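Local coordinates for O-succinylhomoserine sulfhydrylase (Mycobacterium tuberculosis, PDB 3NDN), which probably catalyses the pyridoxal-phosphate-dependent formation of L-homocysteine from O-succinyl-L-homoserine and hydrogen sulfide, a step on the route to methionine, at residues T327-E337 against G389-V397; N285-N296 against W303-S311. All coordinates share one frame; numbering follows the deposited sequence.

Interaction 1 of 2, residues T327-E337 against G389-V397; sequences TVVTFALDCPE and GDGVVRISV
Two neighbouring antiparallel strands of the C-terminal five-stranded sheet, 328-333 and 392-396, are zipped together here by alternating hydrogen-bonded and non-hydrogen-bonded pairs. V329 pairs with I395 and F331 with V393, each through two backbone bonds; V329 N to I395 O and I395 N to V329 O are both 2.9 Å. Further backbone bonds close the ladder at its ends, V397 N on T327 O (2.8 Å) just outside both strands, and L333 N on G391 O, where G391 precedes its strand. On the face of V329, F331, V393 and I395, the F331 ring lies beside V393, pointing the same way. Its CG sits between its own backbone N and carbonyl carbon (chi1 70°), which swings the ring across to the neighbouring strand. V393 CB then stands over one ring face in a CH-pi contact, 4.1 Å from the centroid, and I395 CD1 reaches F331 CE2. This is the helix-facing side of the C-terminal domain of a fold-type I pyridoxal phosphate enzyme: F331 also touches L295 of helix 277-296, and V393 touches L348 of helix 340-350. On the other face, the aliphatic part of R394 runs past V328, with CG 3.6 Å from V328 CG1, while T330 CG2 meets V392 CG1. The R394 guanidinium leads out of the pair to N177 OD1, and T330 OG1 bonds to P178 O. Beyond the strand end, E337 bends at chi2 (73°) and meets the type I turn from G389 to V392 twice: OE2 accepts D390 N through its syn lone pair at 3.1 Å, and OE1 accepts a bond from a water, which itself accepts one from G391 N. At the far end another water bridges T327 OG1 and S396 OG, and T327 OG1 also bonds H228 NE2.

Interaction 2 of 2, residues N285-N296 against W303-S311; sequences NASAQRIAEFLN and WVRYPYLPS
Y306 projects its ring along helix 285-296 because CG stands opposite the backbone N (chi1 -175°), while Q289, extended at chi1 but bent at chi2 (83°), brings its amide to the ring edge. Q289 OE1 lies in the ring plane, 3.6 Å from Y306 CE2, with the amide turned 77° from the ring. The same oxygen lies 3.4 Å from Y308 CB and accepts a bond from a water at 2.7 Å. That water also donates to Y306 OH and weakly accepts N285 ND2. Q289 NE2 reaches back across to Y308 O in a weak but nearly straight bond and gives a firmer one to E293 OE2, 3.2 Å away and approached from above the carboxylate plane; with the water on OE1, these two acceptors are consistent with the amide being held in this orientation. Y306 OH and N285 OD1 both turn to the backbone of G326, bonding to its O and N respectively. A288 and A292, about one helical turn apart, set small methyls against Y306: A292 CB lies 3.9 Å from Y306 CG, and A288 CB approaches the hydroxyl end of the ring. V304 packs against the last turn of the helix, CG2 3.6 Å from N296 N and also against L295 CB. L309, which ends the type I turn begun at Y306, slants across the E293 side chain, CD1 4.1 Å from E293 CG. Segment 303-305 runs nearly antiparallel to 285-296: the chain reverses between helix 277-296 and edge strand 301-305, and the helix packs on the C-terminal sheet of this fold-type I enzyme.

From the N terminus, helix 277-296 comes first, and interaction 2 closes the short connection that leads from it, six residues between the segments, with strand 301-305 beginning inside it. The chain then passes through helix 315-321 to strand 328-333, where interaction 1 opens; its much longer loop of 51 residues, including helices 340-350 and 379-385, closes at 389-397. The two loops therefore follow in series, neither nesting nor crossing. They meet in one sheet, since strand 328-333 lies between 301-305 and 392-396: T330 O receives R305 N at 2.8 Å, probably as a hydrogen bond. Together they join helix, edge strand and inner strands of the C-terminal domain.

Interaction 1 of 2, residues T327-E337 against G389-V397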
loop_
_atom_site.group_PDB
_atom_site.type_symbol
_atom_site.label_atom_id
_atom_site.label_comp_id
_atom_site.label_asym_id
_atom_site.label_seq_id
_atom_site.Cartn_x
_atom_site.Cartn_y
_atom_site.Cartn_z
ATOM N N THR A 327 15.612 24.923 -5.965
ATOM C CA THR A 327 15.812 24.405 -4.594
ATOM C C THR A 327 17.207 23.800 -4.314
ATOM O O THR A 327 17.403 23.163 -3.271
ATOM C CB THR A 327 14.742 23.321 -4.239
ATOM O OG1 THR A 327 14.945 22.174 -5.067
ATOM C CG2 THR A 327 13.317 23.851 -4.431
ATOM N N VAL A 328 18.154 23.992 -5.242
ATOM C CA VAL A 328 19.526 23.452 -5.132
ATOM C C VAL A 328 20.573 24.592 -5.180
ATOM O O VAL A 328 20.485 25.489 -6.030
ATOM C CB VAL A 328 19.809 22.441 -6.263
ATOM C CG1 VAL A 328 21.162 21.759 -6.069
ATOM C CG2 VAL A 328 18.704 21.381 -6.344
ATOM N N VAL A 329 21.544 24.546 -4.268
ATOM C CA VAL A 329 22.642 25.542 -4.194
ATOM C C VAL A 329 24.024 24.868 -4.323
ATOM O O VAL A 329 24.345 23.962 -3.552
ATOM C CB VAL A 329 22.602 26.322 -2.866
ATOM C CG1 VAL A 329 23.651 27.462 -2.857
ATOM C CG2 VAL A 329 21.187 26.863 -2.591
ATOM N N THR A 330 24.842 25.341 -5.264
ATOM C CA THR A 330 26.203 24.818 -5.484
ATOM C C THR A 330 27.233 25.884 -5.045
ATOM O O THR A 330 27.036 27.072 -5.310
ATOM C CB THR A 330 26.390 24.422 -6.979
ATOM O OG1 THR A 330 25.406 23.436 -7.342
ATOM C CG2 THR A 330 27.785 23.835 -7.246
ATOM N N PHE A 331 28.300 25.462 -4.362
ATOM C CA PHE A 331 29.398 26.378 -3.967
ATOM C C PHE A 331 30.794 25.731 -3.933
ATOM O O PHE A 331 30.923 24.507 -3.927
ATOM C CB PHE A 331 29.096 27.060 -2.624
ATOM C CG PHE A 331 29.149 26.131 -1.425
ATOM C CD1 PHE A 331 30.263 26.128 -0.586
ATOM C CD2 PHE A 331 28.080 25.286 -1.123
ATOM C CE1 PHE A 331 30.326 25.290 0.531
ATOM C CE2 PHE A 331 28.126 24.444 -0.001
ATOM C CZ PHE A 331 29.256 24.442 0.823
ATOM N N ALA A 332 31.834 26.573 -3.885
ATOM C CA ALA A 332 33.217 26.109 -3.796
ATOM C C ALA A 332 33.942 26.721 -2.596
ATOM O O ALA A 332 33.803 27.924 -2.321
ATOM C CB ALA A 332 33.982 26.418 -5.096
ATOM N N LEU A 333 34.694 25.879 -1.888
ATOM C CA LEU A 333 35.486 26.298 -0.737
ATOM C C LEU A 333 36.712 27.096 -1.180
ATOM O O LEU A 333 37.301 26.804 -2.224
ATOM C CB LEU A 333 35.922 25.082 0.094
ATOM C CG LEU A 333 34.829 24.305 0.831
ATOM C CD1 LEU A 333 35.317 22.935 1.261
ATOM C CD2 LEU A 333 34.276 25.072 2.029
ATOM N N ASP A 334 37.095 28.094 -0.387
ATOM C CA ASP A 334 38.286 28.905 -0.687
ATOM C C ASP A 334 39.514 28.324 0.018
ATOM O O ASP A 334 39.737 28.573 1.204
ATOM C CB ASP A 334 38.067 30.372 -0.300
ATOM C CG ASP A 334 39.204 31.298 -0.777
ATOM O OD1 ASP A 334 39.899 30.994 -1.778
ATOM O OD2 ASP A 334 39.393 32.354 -0.146
ATOM N N CYS A 335 40.281 27.530 -0.721
ATOM C CA CYS A 335 41.486 26.873 -0.215
ATOM C C CYS A 335 42.322 26.348 -1.394
ATOM O O CYS A 335 41.792 26.187 -2.499
ATOM C CB CYS A 335 41.123 25.731 0.750
ATOM S SG CYS A 335 40.278 24.319 -0.009
ATOM N N PRO A 336 43.634 26.094 -1.176
ATOM C CA PRO A 336 44.475 25.532 -2.256
ATOM C C PRO A 336 43.918 24.209 -2.814
ATOM O O PRO A 336 43.387 23.389 -2.050
ATOM C CB PRO A 336 45.827 25.305 -1.573
ATOM C CG PRO A 336 45.839 26.240 -0.413
ATOM C CD PRO A 336 44.412 26.343 0.055
ATOM N N GLU A 337 44.049 24.002 -4.128
ATOM C CA GLU A 337 43.441 22.841 -4.796
ATOM C C GLU A 337 44.048 21.495 -4.381
ATOM O O GLU A 337 43.347 20.478 -4.400
ATOM C CB GLU A 337 43.422 23.014 -6.334
ATOM C CG GLU A 337 42.718 21.878 -7.144
ATOM C CD GLU A 337 41.178 21.864 -7.037
ATOM O OE1 GLU A 337 40.591 22.892 -6.644
ATOM O OE2 GLU A 337 40.552 20.819 -7.362
ATOM N N GLY A 389 35.922 21.555 -9.629
ATOM C CA GLY A 389 37.066 21.140 -8.801
ATOM C C GLY A 389 36.706 20.256 -7.611
ATOM O O GLY A 389 35.522 20.054 -7.310
ATOM N N ASP A 390 37.732 19.738 -6.931
ATOM C CA ASP A 390 37.561 18.893 -5.744
ATOM C C ASP A 390 37.030 19.665 -4.523
ATOM O O ASP A 390 36.692 19.058 -3.507
ATOM C CB ASP A 390 38.877 18.180 -5.379
ATOM C CG ASP A 390 39.135 16.908 -6.210
ATOM O OD1 ASP A 390 38.176 16.190 -6.600
ATOM O OD2 ASP A 390 40.323 16.597 -6.435
ATOM N N GLY A 391 36.951 20.990 -4.635
ATOM C CA GLY A 391 36.405 21.849 -3.567
ATOM C C GLY A 391 34.925 22.199 -3.681
ATOM O O GLY A 391 34.396 22.985 -2.889
ATOM N N VAL A 392 34.238 21.584 -4.641
ATOM C CA VAL A 392 32.830 21.907 -4.910
ATOM C C VAL A 392 31.856 21.018 -4.110
ATOM O O VAL A 392 32.032 19.794 -4.045
ATOM C CB VAL A 392 32.527 21.834 -6.430
ATOM C CG1 VAL A 392 31.052 22.010 -6.702
ATOM C CG2 VAL A 392 33.337 22.891 -7.188
ATOM N N VAL A 393 30.855 21.660 -3.497
ATOM C CA VAL A 393 29.796 21.021 -2.672
ATOM C C VAL A 393 28.394 21.430 -3.188
ATOM O O VAL A 393 28.201 22.579 -3.605
ATOM C CB VAL A 393 29.970 21.398 -1.158
ATOM C CG1 VAL A 393 28.854 20.822 -0.290
ATOM C CG2 VAL A 393 31.330 20.918 -0.634
ATOM N N ARG A 394 27.439 20.488 -3.200
ATOM C CA ARG A 394 26.042 20.744 -3.634
ATOM C C ARG A 394 25.013 20.456 -2.518
ATOM O O ARG A 394 25.010 19.354 -1.955
ATOM C CB ARG A 394 25.691 19.875 -4.849
ATOM C CG ARG A 394 24.426 20.331 -5.591
ATOM C CD ARG A 394 23.916 19.285 -6.587
ATOM N NE ARG A 394 23.389 18.081 -5.935
ATOM C CZ ARG A 394 23.005 16.982 -6.587
ATOM N NH1 ARG A 394 23.100 16.916 -7.917
ATOM N NH2 ARG A 394 22.540 15.933 -5.912
ATOM N N ILE A 395 24.138 21.425 -2.215
ATOM C CA ILE A 395 23.105 21.243 -1.170
ATOM C C ILE A 395 21.672 21.285 -1.752
ATOM O O ILE A 395 21.300 22.229 -2.473
ATOM C CB ILE A 395 23.231 22.273 -0.007
ATOM C CG1 ILE A 395 24.569 22.100 0.730
ATOM C CG2 ILE A 395 22.059 22.127 1.000
ATOM C CD1 ILE A 395 24.857 23.193 1.770
ATOM N N SER A 396 20.895 20.252 -1.444
ATOM C CA SER A 396 19.479 20.155 -1.845
ATOM C C SER A 396 18.594 20.605 -0.683
ATOM O O SER A 396 18.605 19.990 0.384
ATOM C CB SER A 396 19.169 18.724 -2.286
ATOM O OG SER A 396 17.816 18.545 -2.691
ATOM N N VAL A 397 17.831 21.680 -0.889
ATOM C CA VAL A 397 17.039 22.331 0.190
ATOM C C VAL A 397 15.600 21.812 0.333
ATOM O O VAL A 397 14.815 21.845 -0.629
ATOM C CB VAL A 397 17.055 23.877 0.037
ATOM C CG1 VAL A 397 16.216 24.585 1.135
ATOM C CG2 VAL A 397 18.509 24.392 0.084
HETATM O O HOH W 1 15.814 19.840 -4.249
HETATM O O HOH W 2 37.629 23.393 -6.402
#

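Interaction 2 of 2, residues N285-N296 against W303-S311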
loop_
_atom_site.group_PDB
_atom_site.type_symbol
_atom_site.label_atom_id
_atom_site.label_comp_id
_atom_site.label_asym_id
_atom_site.label_seq_id
_atom_site.Cartn_x
_atom_site.Cartn_y
_atom_site.Cartn_z
ATOM N N ASN A 285 12.025 27.058 -2.439
ATOM C CA ASN A 285 12.638 28.115 -3.268
ATOM C C ASN A 285 13.051 29.332 -2.441
ATOM O O ASN A 285 14.165 29.827 -2.596
ATOM C CB ASN A 285 11.697 28.524 -4.407
ATOM C CG ASN A 285 12.286 29.617 -5.307
ATOM O OD1 ASN A 285 13.131 29.353 -6.159
ATOM N ND2 ASN A 285 11.788 30.842 -5.147
ATOM N N ALA A 286 12.165 29.806 -1.548
ATOM C CA ALA A 286 12.477 30.940 -0.690
ATOM C C ALA A 286 13.615 30.627 0.279
ATOM O O ALA A 286 14.495 31.481 0.539
ATOM C CB ALA A 286 11.217 31.418 0.070
ATOM N N SER A 287 13.598 29.402 0.804
ATOM C CA SER A 287 14.632 28.921 1.725
ATOM C C SER A 287 15.998 28.820 1.022
ATOM O O SER A 287 17.026 29.269 1.561
ATOM C CB SER A 287 14.203 27.573 2.328
ATOM O OG SER A 287 15.162 27.078 3.251
ATOM N N ALA A 288 16.002 28.282 -0.195
ATOM C CA ALA A 288 17.251 28.167 -0.979
ATOM C C ALA A 288 17.860 29.558 -1.317
ATOM O O ALA A 288 19.098 29.745 -1.278
ATOM C CB ALA A 288 17.003 27.358 -2.232
ATOM N N GLN A 289 16.995 30.537 -1.611
ATOM C CA GLN A 289 17.433 31.930 -1.863
ATOM C C GLN A 289 18.180 32.485 -0.646
ATOM O O GLN A 289 19.233 33.108 -0.795
ATOM C CB GLN A 289 16.215 32.813 -2.196
ATOM C CG GLN A 289 16.516 34.292 -2.470
ATOM C CD GLN A 289 16.963 34.560 -3.899
ATOM O OE1 GLN A 289 16.368 34.067 -4.859
ATOM N NE2 GLN A 289 17.994 35.382 -4.044
ATOM N N ARG A 290 17.634 32.268 0.556
ATOM C CA ARG A 290 18.282 32.721 1.798
ATOM C C ARG A 290 19.623 32.022 2.060
ATOM O O ARG A 290 20.575 32.648 2.525
ATOM C CB ARG A 290 17.363 32.543 3.031
ATOM C CG ARG A 290 16.227 33.563 3.181
ATOM C CD ARG A 290 15.476 33.393 4.526
ATOM N NE ARG A 290 16.391 33.474 5.667
ATOM C CZ ARG A 290 16.112 33.113 6.921
ATOM N NH1 ARG A 290 14.919 32.635 7.255
ATOM N NH2 ARG A 290 17.048 33.233 7.857
ATOM N N ILE A 291 19.676 30.721 1.791
ATOM C CA ILE A 291 20.897 29.910 1.977
ATOM C C ILE A 291 22.007 30.316 0.985
ATOM O O ILE A 291 23.189 30.397 1.358
ATOM C CB ILE A 291 20.561 28.358 1.954
ATOM C CG1 ILE A 291 19.820 27.957 3.237
ATOM C CG2 ILE A 291 21.833 27.486 1.807
ATOM C CD1 ILE A 291 19.035 26.623 3.161
ATOM N N ALA A 292 21.625 30.608 -0.257
ATOM C CA ALA A 292 22.573 31.077 -1.275
ATOM C C ALA A 292 23.212 32.408 -0.875
ATOM O O ALA A 292 24.428 32.585 -1.008
ATOM C CB ALA A 292 21.879 31.208 -2.627
ATOM N N GLU A 293 22.391 33.328 -0.358
ATOM C CA GLU A 293 22.876 34.624 0.116
ATOM C C GLU A 293 23.803 34.501 1.345
ATOM O O GLU A 293 24.795 35.241 1.469
ATOM C CB GLU A 293 21.685 35.567 0.383
ATOM C CG GLU A 293 20.914 35.953 -0.891
ATOM C CD GLU A 293 19.557 36.597 -0.616
ATOM O OE1 GLU A 293 19.090 36.567 0.547
ATOM O OE2 GLU A 293 18.945 37.118 -1.576
ATOM N N PHE A 294 23.491 33.562 2.242
ATOM C CA PHE A 294 24.312 33.310 3.433
ATOM C C PHE A 294 25.695 32.758 3.054
ATOM O O PHE A 294 26.721 33.235 3.556
ATOM C CB PHE A 294 23.592 32.386 4.438
ATOM C CG PHE A 294 24.481 31.897 5.559
ATOM C CD1 PHE A 294 24.730 32.708 6.672
ATOM C CD2 PHE A 294 25.100 30.652 5.481
ATOM C CE1 PHE A 294 25.557 32.268 7.697
ATOM C CE2 PHE A 294 25.938 30.201 6.505
ATOM C CZ PHE A 294 26.167 31.007 7.611
ATOM N N LEU A 295 25.713 31.780 2.154
ATOM C CA LEU A 295 26.969 31.222 1.630
ATOM C C LEU A 295 27.806 32.288 0.881
ATOM O O LEU A 295 29.021 32.386 1.084
ATOM C CB LEU A 295 26.701 29.993 0.756
ATOM C CG LEU A 295 26.359 28.683 1.489
ATOM C CD1 LEU A 295 25.591 27.686 0.592
ATOM C CD2 LEU A 295 27.602 28.021 2.093
ATOM N N ASN A 296 27.141 33.097 0.055
ATOM C CA ASN A 296 27.793 34.168 -0.713
ATOM C C ASN A 296 28.577 35.144 0.180
ATOM O O ASN A 296 29.629 35.637 -0.212
ATOM C CB ASN A 296 26.748 34.918 -1.555
ATOM C CG ASN A 296 27.366 35.881 -2.564
ATOM O OD1 ASN A 296 28.322 35.552 -3.265
ATOM N ND2 ASN A 296 26.789 37.069 -2.660
ATOM N N TRP A 303 33.035 30.937 -4.241
ATOM C CA TRP A 303 31.952 31.348 -5.148
ATOM C C TRP A 303 30.679 30.519 -4.920
ATOM O O TRP A 303 30.745 29.402 -4.398
ATOM C CB TRP A 303 32.359 31.282 -6.639
ATOM C CG TRP A 303 32.857 29.923 -7.189
ATOM C CD1 TRP A 303 34.151 29.600 -7.513
ATOM C CD2 TRP A 303 32.066 28.752 -7.519
ATOM N NE1 TRP A 303 34.219 28.312 -7.999
ATOM C CE2 TRP A 303 32.959 27.770 -8.015
ATOM C CE3 TRP A 303 30.697 28.441 -7.442
ATOM C CZ2 TRP A 303 32.531 26.495 -8.422
ATOM C CZ3 TRP A 303 30.267 27.161 -7.836
ATOM C CH2 TRP A 303 31.189 26.207 -8.324
ATOM N N VAL A 304 29.534 31.091 -5.291
ATOM C CA VAL A 304 28.244 30.388 -5.257
ATOM C C VAL A 304 27.611 30.372 -6.655
ATOM O O VAL A 304 27.757 31.326 -7.427
ATOM C CB VAL A 304 27.261 31.046 -4.234
ATOM C CG1 VAL A 304 25.902 30.301 -4.190
ATOM C CG2 VAL A 304 27.867 31.090 -2.840
ATOM N N ARG A 305 26.913 29.286 -6.992
ATOM C CA ARG A 305 26.097 29.267 -8.204
ATOM C C ARG A 305 24.632 28.984 -7.848
ATOM O O ARG A 305 24.316 27.939 -7.271
ATOM C CB ARG A 305 26.641 28.261 -9.239
ATOM C CG ARG A 305 27.876 28.714 -10.031
ATOM C CD ARG A 305 27.553 29.821 -11.044
ATOM N NE ARG A 305 28.718 30.158 -11.864
ATOM C CZ ARG A 305 29.621 31.098 -11.561
ATOM N NH1 ARG A 305 29.507 31.835 -10.455
ATOM N NH2 ARG A 305 30.640 31.312 -12.379
ATOM N N TYR A 306 23.772 29.967 -8.136
ATOM C CA TYR A 306 22.323 29.915 -7.927
ATOM C C TYR A 306 21.732 30.944 -8.897
ATOM O O TYR A 306 22.179 32.093 -8.912
ATOM C CB TYR A 306 21.945 30.250 -6.468
ATOM C CG TYR A 306 20.453 30.104 -6.137
ATOM C CD1 TYR A 306 19.846 28.838 -6.079
ATOM C CD2 TYR A 306 19.647 31.235 -5.881
ATOM C CE1 TYR A 306 18.481 28.698 -5.781
ATOM C CE2 TYR A 306 18.281 31.103 -5.571
ATOM C CZ TYR A 306 17.708 29.836 -5.531
ATOM O OH TYR A 306 16.359 29.716 -5.261
ATOM N N PRO A 307 20.750 30.538 -9.734
ATOM C CA PRO A 307 20.271 31.378 -10.852
ATOM C C PRO A 307 19.628 32.720 -10.467
ATOM O O PRO A 307 19.603 33.628 -11.298
ATOM C CB PRO A 307 19.214 30.478 -11.534
ATOM C CG PRO A 307 19.633 29.092 -11.175
ATOM C CD PRO A 307 20.059 29.233 -9.727
ATOM N N TYR A 308 19.106 32.840 -9.243
ATOM C CA TYR A 308 18.469 34.090 -8.792
ATOM C C TYR A 308 19.382 34.942 -7.878
ATOM O O TYR A 308 18.932 35.899 -7.231
ATOM C CB TYR A 308 17.081 33.819 -8.168
ATOM C CG TYR A 308 15.892 34.173 -9.072
ATOM C CD1 TYR A 308 14.853 34.968 -8.588
ATOM C CD2 TYR A 308 15.837 33.767 -10.414
ATOM C CE1 TYR A 308 13.776 35.328 -9.395
ATOM C CE2 TYR A 308 14.737 34.116 -11.238
ATOM C CZ TYR A 308 13.724 34.908 -10.713
ATOM O OH TYR A 308 12.632 35.280 -11.475
ATOM N N LEU A 309 20.657 34.567 -7.828
ATOM C CA LEU A 309 21.711 35.410 -7.247
ATOM C C LEU A 309 22.246 36.366 -8.335
ATOM O O LEU A 309 22.676 35.900 -9.394
ATOM C CB LEU A 309 22.827 34.508 -6.697
ATOM C CG LEU A 309 23.768 34.977 -5.588
ATOM C CD1 LEU A 309 23.004 35.451 -4.343
ATOM C CD2 LEU A 309 24.762 33.856 -5.248
ATOM N N PRO A 310 22.224 37.704 -8.088
ATOM C CA PRO A 310 22.593 38.689 -9.137
ATOM C C PRO A 310 23.983 38.533 -9.773
ATOM O O PRO A 310 24.183 38.945 -10.924
ATOM C CB PRO A 310 22.442 40.038 -8.425
ATOM C CG PRO A 310 21.397 39.771 -7.373
ATOM C CD PRO A 310 21.682 38.376 -6.888
ATOM N N SER A 311 24.913 37.910 -9.053
ATOM C CA SER A 311 26.245 37.581 -9.578
ATOM C C SER A 311 26.340 36.401 -10.567
ATOM O O SER A 311 27.420 36.148 -11.112
ATOM C CB SER A 311 27.199 37.316 -8.413
ATOM O OG SER A 311 26.726 36.233 -7.639
HETATM O O HOH W 3 14.714 32.223 -5.865
#